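Local coordinates for IMC sub-compartment protein ISP1 (Toxoplasma gondii, PDB 4CHM) that adopts a pleckstrin homology fold and belongs to the inner membrane complex proteins critical for replication of the parasite, which divides by endodyogeny, at residues R58-R72 with V85-E97. Residues are numbered along the deposited sequence; the frame is centred on the assembly and turned at random.
Sequences RVIPLSDIKALLHTR and VDDESCVALHLLE. With SO4 (sulfate ion), chain G; SO4 (sulfate ion), chain F; SO4 (sulfate ion), chain E.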
loop_
_atom_site.group_PDB
_atom_site.type_symbol
_atom_site.label_atom_id
_atom_site.label_comp_id
_atom_site.label_asym_id
_atom_site.label_seq_id
_atom_site.Cartn_x
_atom_site.Cartn_y
_atom_site.Cartn_z
ATOM N N ARG A 58 -9.534 1.317 -10.045
ATOM C CA ARG A 58 -9.113 2.675 -9.793
ATOM C C ARG A 58 -7.648 2.836 -10.077
ATOM O O ARG A 58 -6.850 2.098 -9.585
ATOM C CB ARG A 58 -9.430 3.133 -8.379
ATOM C CG ARG A 58 -8.951 4.525 -8.062
ATOM C CD ARG A 58 -9.548 5.067 -6.790
ATOM N NE ARG A 58 -9.159 6.437 -6.566
ATOM C CZ ARG A 58 -9.640 7.243 -5.637
ATOM N NH1 ARG A 58 -10.546 6.854 -4.794
ATOM N NH2 ARG A 58 -9.197 8.459 -5.569
ATOM N N VAL A 59 -7.319 3.842 -10.849
ATOM C CA VAL A 59 -5.964 4.112 -11.227
ATOM C C VAL A 59 -5.421 5.328 -10.466
ATOM O O VAL A 59 -5.972 6.386 -10.541
ATOM C CB VAL A 59 -5.821 4.304 -12.754
ATOM C CG1 VAL A 59 -4.459 4.835 -13.118
ATOM C CG2 VAL A 59 -6.085 3.024 -13.523
ATOM N N ILE A 60 -4.346 5.137 -9.731
ATOM C CA ILE A 60 -3.695 6.230 -9.023
ATOM C C ILE A 60 -2.295 6.460 -9.595
ATOM O O ILE A 60 -1.364 5.677 -9.324
ATOM C CB ILE A 60 -3.557 5.946 -7.511
ATOM C CG1 ILE A 60 -4.915 5.656 -6.874
ATOM C CG2 ILE A 60 -2.953 7.154 -6.802
ATOM C CD1 ILE A 60 -5.031 4.263 -6.318
ATOM N N PRO A 61 -2.132 7.531 -10.395
ATOM C CA PRO A 61 -0.782 7.956 -10.797
ATOM C C PRO A 61 0.136 8.122 -9.587
ATOM O O PRO A 61 -0.292 8.609 -8.535
ATOM C CB PRO A 61 -1.009 9.320 -11.478
ATOM C CG PRO A 61 -2.468 9.377 -11.787
ATOM C CD PRO A 61 -3.169 8.515 -10.760
ATOM N N LEU A 62 1.389 7.723 -9.742
ATOM C CA LEU A 62 2.374 7.855 -8.677
ATOM C C LEU A 62 2.480 9.295 -8.202
ATOM O O LEU A 62 2.819 9.575 -7.043
ATOM C CB LEU A 62 3.731 7.392 -9.176
ATOM C CG LEU A 62 4.439 6.476 -8.211
ATOM C CD1 LEU A 62 3.552 5.283 -7.905
ATOM C CD2 LEU A 62 5.752 6.036 -8.818
ATOM N N SER A 63 2.238 10.215 -9.118
ATOM C CA SER A 63 2.425 11.599 -8.825
ATOM C C SER A 63 1.245 12.131 -8.003
ATOM O O SER A 63 1.331 13.206 -7.433
ATOM C CB SER A 63 2.630 12.397 -10.115
ATOM O OG SER A 63 1.537 12.215 -11.004
ATOM N N ASP A 64 0.186 11.329 -7.860
ATOM C CA ASP A 64 -0.930 11.707 -6.985
ATOM C C ASP A 64 -0.784 11.150 -5.565
ATOM O O ASP A 64 -1.644 11.345 -4.720
ATOM C CB ASP A 64 -2.264 11.254 -7.585
ATOM C CG ASP A 64 -3.454 11.780 -6.812
ATOM O OD1 ASP A 64 -3.422 12.954 -6.406
ATOM O OD2 ASP A 64 -4.405 11.015 -6.571
ATOM N N ILE A 65 0.280 10.412 -5.328
ATOM C CA ILE A 65 0.494 9.835 -4.030
ATOM C C ILE A 65 1.437 10.737 -3.269
ATOM O O ILE A 65 2.633 10.714 -3.483
ATOM C CB ILE A 65 1.056 8.404 -4.115
ATOM C CG1 ILE A 65 0.041 7.485 -4.804
ATOM C CG2 ILE A 65 1.346 7.874 -2.705
ATOM C CD1 ILE A 65 0.667 6.246 -5.436
ATOM N N LYS A 66 0.849 11.580 -2.432
ATOM C CA LYS A 66 1.539 12.617 -1.712
ATOM C C LYS A 66 2.390 12.015 -0.578
ATOM O O LYS A 66 3.468 12.513 -0.277
ATOM C CB LYS A 66 0.490 13.565 -1.132
ATOM C CG LYS A 66 1.009 14.832 -0.485
ATOM C CD LYS A 66 -0.169 15.590 0.133
ATOM C CE LYS A 66 0.222 16.351 1.394
ATOM N NZ LYS A 66 1.404 17.224 1.153
ATOM N N ALA A 67 1.904 10.944 0.038
ATOM C CA ALA A 67 2.557 10.401 1.250
ATOM C C ALA A 67 2.108 8.959 1.488
ATOM O O ALA A 67 0.992 8.597 1.138
ATOM C CB ALA A 67 2.208 11.258 2.470
ATOM N N LEU A 68 2.890 8.192 2.204
ATOM C CA LEU A 68 2.439 6.920 2.657
ATOM C C LEU A 68 2.322 6.920 4.150
ATOM O O LEU A 68 3.251 7.192 4.825
ATOM C CB LEU A 68 3.331 5.787 2.184
ATOM C CG LEU A 68 3.624 5.662 0.716
ATOM C CD1 LEU A 68 4.967 5.054 0.504
ATOM C CD2 LEU A 68 2.560 4.960 -0.066
ATOM N N LEU A 69 1.145 6.569 4.639
ATOM C CA LEU A 69 0.910 6.411 6.059
ATOM C C LEU A 69 1.207 4.960 6.442
ATOM O O LEU A 69 0.560 4.048 5.956
ATOM C CB LEU A 69 -0.549 6.739 6.364
ATOM C CG LEU A 69 -1.139 8.030 5.800
ATOM C CD1 LEU A 69 -2.487 8.389 6.402
ATOM C CD2 LEU A 69 -0.163 9.170 5.969
ATOM N N HIS A 70 2.222 4.746 7.270
ATOM C CA HIS A 70 2.563 3.401 7.715
ATOM C C HIS A 70 2.733 3.168 9.218
ATOM O O HIS A 70 2.518 2.076 9.680
ATOM C CB HIS A 70 3.778 2.884 6.964
ATOM C CG HIS A 70 4.993 3.728 7.143
ATOM N ND1 HIS A 70 6.044 3.352 7.941
ATOM C CD2 HIS A 70 5.317 4.941 6.641
ATOM C CE1 HIS A 70 6.972 4.284 7.908
ATOM N NE2 HIS A 70 6.551 5.265 7.138
ATOM N N THR A 71 3.162 4.184 9.959
ATOM C CA THR A 71 3.331 4.048 11.404
ATOM C C THR A 71 1.992 4.014 12.117
ATOM O O THR A 71 1.024 4.592 11.655
ATOM C CB THR A 71 4.192 5.164 12.026
ATOM O OG1 THR A 71 3.434 6.369 12.097
ATOM C CG2 THR A 71 5.482 5.389 11.242
ATOM N N ARG A 72 1.944 3.347 13.253
ATOM C CA ARG A 72 0.716 3.318 14.028
ATOM C C ARG A 72 0.068 4.700 14.174
ATOM O O ARG A 72 -1.136 4.857 13.915
ATOM C CB ARG A 72 0.934 2.674 15.402
ATOM C CG ARG A 72 -0.330 2.647 16.268
ATOM C CD ARG A 72 -0.060 2.011 17.632
ATOM N NE ARG A 72 -1.309 1.599 18.282
ATOM C CZ ARG A 72 -1.893 0.423 18.082
ATOM N NH1 ARG A 72 -1.367 -0.445 17.221
ATOM N NH2 ARG A 72 -3.034 0.129 18.704
ATOM N N VAL A 85 -4.354 -0.504 12.292
ATOM C CA VAL A 85 -3.042 -0.539 12.939
ATOM C C VAL A 85 -2.615 -1.819 13.646
ATOM O O VAL A 85 -1.427 -2.116 13.737
ATOM C CB VAL A 85 -2.892 0.620 13.945
ATOM C CG1 VAL A 85 -3.053 1.959 13.244
ATOM C CG2 VAL A 85 -3.887 0.469 15.084
ATOM N N ASP A 86 -3.578 -2.570 14.155
ATOM C CA ASP A 86 -3.276 -3.676 15.054
ATOM C C ASP A 86 -2.450 -4.822 14.455
ATOM O O ASP A 86 -1.661 -5.451 15.154
ATOM C CB ASP A 86 -4.508 -4.122 15.842
ATOM C CG ASP A 86 -4.819 -3.171 16.991
ATOM O OD1 ASP A 86 -3.863 -2.657 17.607
ATOM O OD2 ASP A 86 -6.005 -2.915 17.265
ATOM N N ASP A 87 -2.650 -5.109 13.177
ATOM C CA ASP A 87 -1.819 -6.095 12.499
ATOM C C ASP A 87 -0.531 -5.515 11.890
ATOM O O ASP A 87 0.267 -6.256 11.320
ATOM C CB ASP A 87 -2.622 -6.865 11.447
ATOM C CG ASP A 87 -3.023 -6.005 10.270
ATOM O OD1 ASP A 87 -2.481 -4.894 10.121
ATOM O OD2 ASP A 87 -3.886 -6.448 9.491
ATOM N N GLU A 88 -0.334 -4.202 11.999
ATOM C CA GLU A 88 0.861 -3.551 11.405
ATOM C C GLU A 88 1.142 -4.072 10.013
ATOM O O GLU A 88 2.304 -4.198 9.617
ATOM C CB GLU A 88 2.121 -3.744 12.292
ATOM C CG GLU A 88 1.998 -3.137 13.677
ATOM C CD GLU A 88 1.309 -4.060 14.688
ATOM O OE1 GLU A 88 1.207 -5.308 14.447
ATOM O OE2 GLU A 88 0.925 -3.538 15.761
ATOM N N SER A 89 0.069 -4.377 9.266
ATOM C CA SER A 89 0.194 -4.809 7.875
ATOM C C SER A 89 -0.374 -3.806 6.847
ATOM O O SER A 89 -0.467 -4.126 5.670
ATOM C CB SER A 89 -0.461 -6.182 7.684
ATOM O OG SER A 89 0.206 -7.133 8.492
ATOM N N CYS A 90 -0.754 -2.607 7.295
ATOM C CA CYS A 90 -1.424 -1.651 6.419
ATOM C C CYS A 90 -0.510 -0.490 5.950
ATOM O O CYS A 90 0.253 0.069 6.736
ATOM C CB CYS A 90 -2.642 -1.113 7.129
ATOM S SG CYS A 90 -3.500 0.197 6.258
ATOM N N VAL A 91 -0.589 -0.135 4.675
ATOM C CA VAL A 91 -0.137 1.167 4.223
ATOM C C VAL A 91 -1.315 1.898 3.580
ATOM O O VAL A 91 -1.992 1.350 2.676
ATOM C CB VAL A 91 0.987 1.081 3.169
ATOM C CG1 VAL A 91 1.598 2.440 2.953
ATOM C CG2 VAL A 91 2.062 0.061 3.571
ATOM N N ALA A 92 -1.520 3.144 3.980
ATOM C CA ALA A 92 -2.525 3.997 3.309
ATOM C C ALA A 92 -1.864 4.953 2.351
ATOM O O ALA A 92 -0.897 5.625 2.706
ATOM C CB ALA A 92 -3.348 4.762 4.325
ATOM N N LEU A 93 -2.428 5.063 1.151
ATOM C CA LEU A 93 -1.988 6.059 0.198
ATOM C C LEU A 93 -2.706 7.345 0.460
ATOM O O LEU A 93 -3.931 7.444 0.269
ATOM C CB LEU A 93 -2.282 5.617 -1.241
ATOM C CG LEU A 93 -1.991 4.174 -1.623
ATOM C CD1 LEU A 93 -2.560 3.936 -3.018
ATOM C CD2 LEU A 93 -0.489 3.886 -1.570
ATOM N N HIS A 94 -1.954 8.339 0.872
ATOM C CA HIS A 94 -2.477 9.673 1.036
ATOM C C HIS A 94 -2.359 10.363 -0.314
ATOM O O HIS A 94 -1.288 10.550 -0.811
ATOM C CB HIS A 94 -1.667 10.421 2.102
ATOM C CG HIS A 94 -2.225 11.751 2.469
ATOM N ND1 HIS A 94 -1.460 12.751 3.000
ATOM C CD2 HIS A 94 -3.473 12.243 2.381
ATOM C CE1 HIS A 94 -2.209 13.809 3.216
ATOM N NE2 HIS A 94 -3.438 13.524 2.854
ATOM N N LEU A 95 -3.485 10.738 -0.882
ATOM C CA LEU A 95 -3.527 11.258 -2.241
ATOM C C LEU A 95 -3.456 12.784 -2.329
ATOM O O LEU A 95 -4.056 13.452 -1.557
ATOM C CB LEU A 95 -4.754 10.743 -2.992
ATOM C CG LEU A 95 -5.010 9.251 -2.921
ATOM C CD1 LEU A 95 -6.303 8.819 -3.561
ATOM C CD2 LEU A 95 -3.839 8.485 -3.467
ATOM N N LEU A 96 -2.673 13.292 -3.263
ATOM C CA LEU A 96 -2.503 14.724 -3.444
ATOM C C LEU A 96 -3.727 15.521 -3.861
ATOM O O LEU A 96 -4.088 16.449 -3.202
ATOM C CB LEU A 96 -1.395 14.960 -4.461
ATOM C CG LEU A 96 -0.887 16.366 -4.784
ATOM C CD1 LEU A 96 -0.795 17.251 -3.567
ATOM C CD2 LEU A 96 0.443 16.286 -5.495
ATOM N N GLU A 97 -4.436 15.089 -4.886
ATOM C CA GLU A 97 -5.578 15.883 -5.355
ATOM C C GLU A 97 -6.705 15.964 -4.337
ATOM O O GLU A 97 -7.148 17.054 -3.999
ATOM C CB GLU A 97 -6.117 15.361 -6.680
ATOM C CG GLU A 97 -7.250 16.199 -7.268
ATOM C CD GLU A 97 -7.712 15.659 -8.615
ATOM O OE1 GLU A 97 -6.864 15.452 -9.509
ATOM O OE2 GLU A 97 -8.914 15.423 -8.774
HETATM S S SO4 G . -3.007 3.468 20.613
HETATM O O1 SO4 G . -2.273 3.449 21.906
HETATM O O2 SO4 G . -4.012 4.588 20.589
HETATM O O3 SO4 G . -3.691 2.146 20.474
HETATM O O4 SO4 G . -2.045 3.678 19.489
HETATM S S SO4 F . -11.232 10.362 -3.316
HETATM O O1 SO4 F . -11.448 10.848 -1.925
HETATM O O2 SO4 F . -11.806 11.322 -4.266
HETATM O O3 SO4 F . -11.915 9.045 -3.459
HETATM O O4 SO4 F . -9.767 10.249 -3.598
HETATM S S SO4 E . 8.066 8.619 7.327
HETATM O O1 SO4 E . 9.181 8.540 8.304
HETATM O O2 SO4 E . 6.818 8.785 8.052
HETATM O O3 SO4 E . 8.027 7.368 6.525
HETATM O O4 SO4 E . 8.275 9.740 6.418
HETATM O O HOH W 1 1.038 -0.958 15.701
#
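Leu69 and Ala92 form an antiparallel hydrogen-bonded pair in strands 65-69 and 90-95; the axes of these short segments approach to 4.6 Å at 146°. The register slips by one residue between Ile65-Leu95 and Ala67-His94: both Lys66 N (2.9 Å) and, weakly, Ala67 N donate to His94 O, which defines a classic beta bulge. Just before it, Asp64 holds the chain just beyond the partner strand with two bonds. Its backbone O accepts from Leu96 N, which lies above the carbonyl plane, while OD1 takes Glu97 N at 2.8 Å; with CG anti to the backbone N (chi1 -172°), the carboxylate swings across to the chain at 95-97.

On the inward face, Leu68 and Leu93 run side by side and meet through their CD2 methyls at 3.6 Å. Leu95 CD2 reaches Ile60 CG2 at 3.7 Å, the two side chains crossing near a right angle, so strand 58-61 touches strand 90-95 through side chains although their axes stay 9.9 Å apart. On the other face, Ala67 CB abuts the edge of the His94 ring.

Where turn 85-88 leads into strand 90-95, the extended Arg72 side chain lays one guanidinium face over Val85 CG2. At the guanidinium edge, a sulfate, probably from the crystallisation liquor, takes NE and NH2; NH2 also forms a salt bridge to Asp86 OD1 (3.1 Å), and a water links NH1 to Glu88 OE2. Asp86 OD2 bonds Asn83. With helix 109-125 covering Leu68 and Val91, the arrangement belongs to this protein's pleckstrin homology fold: a strongly bent antiparallel sheet closed by a C-terminal helix.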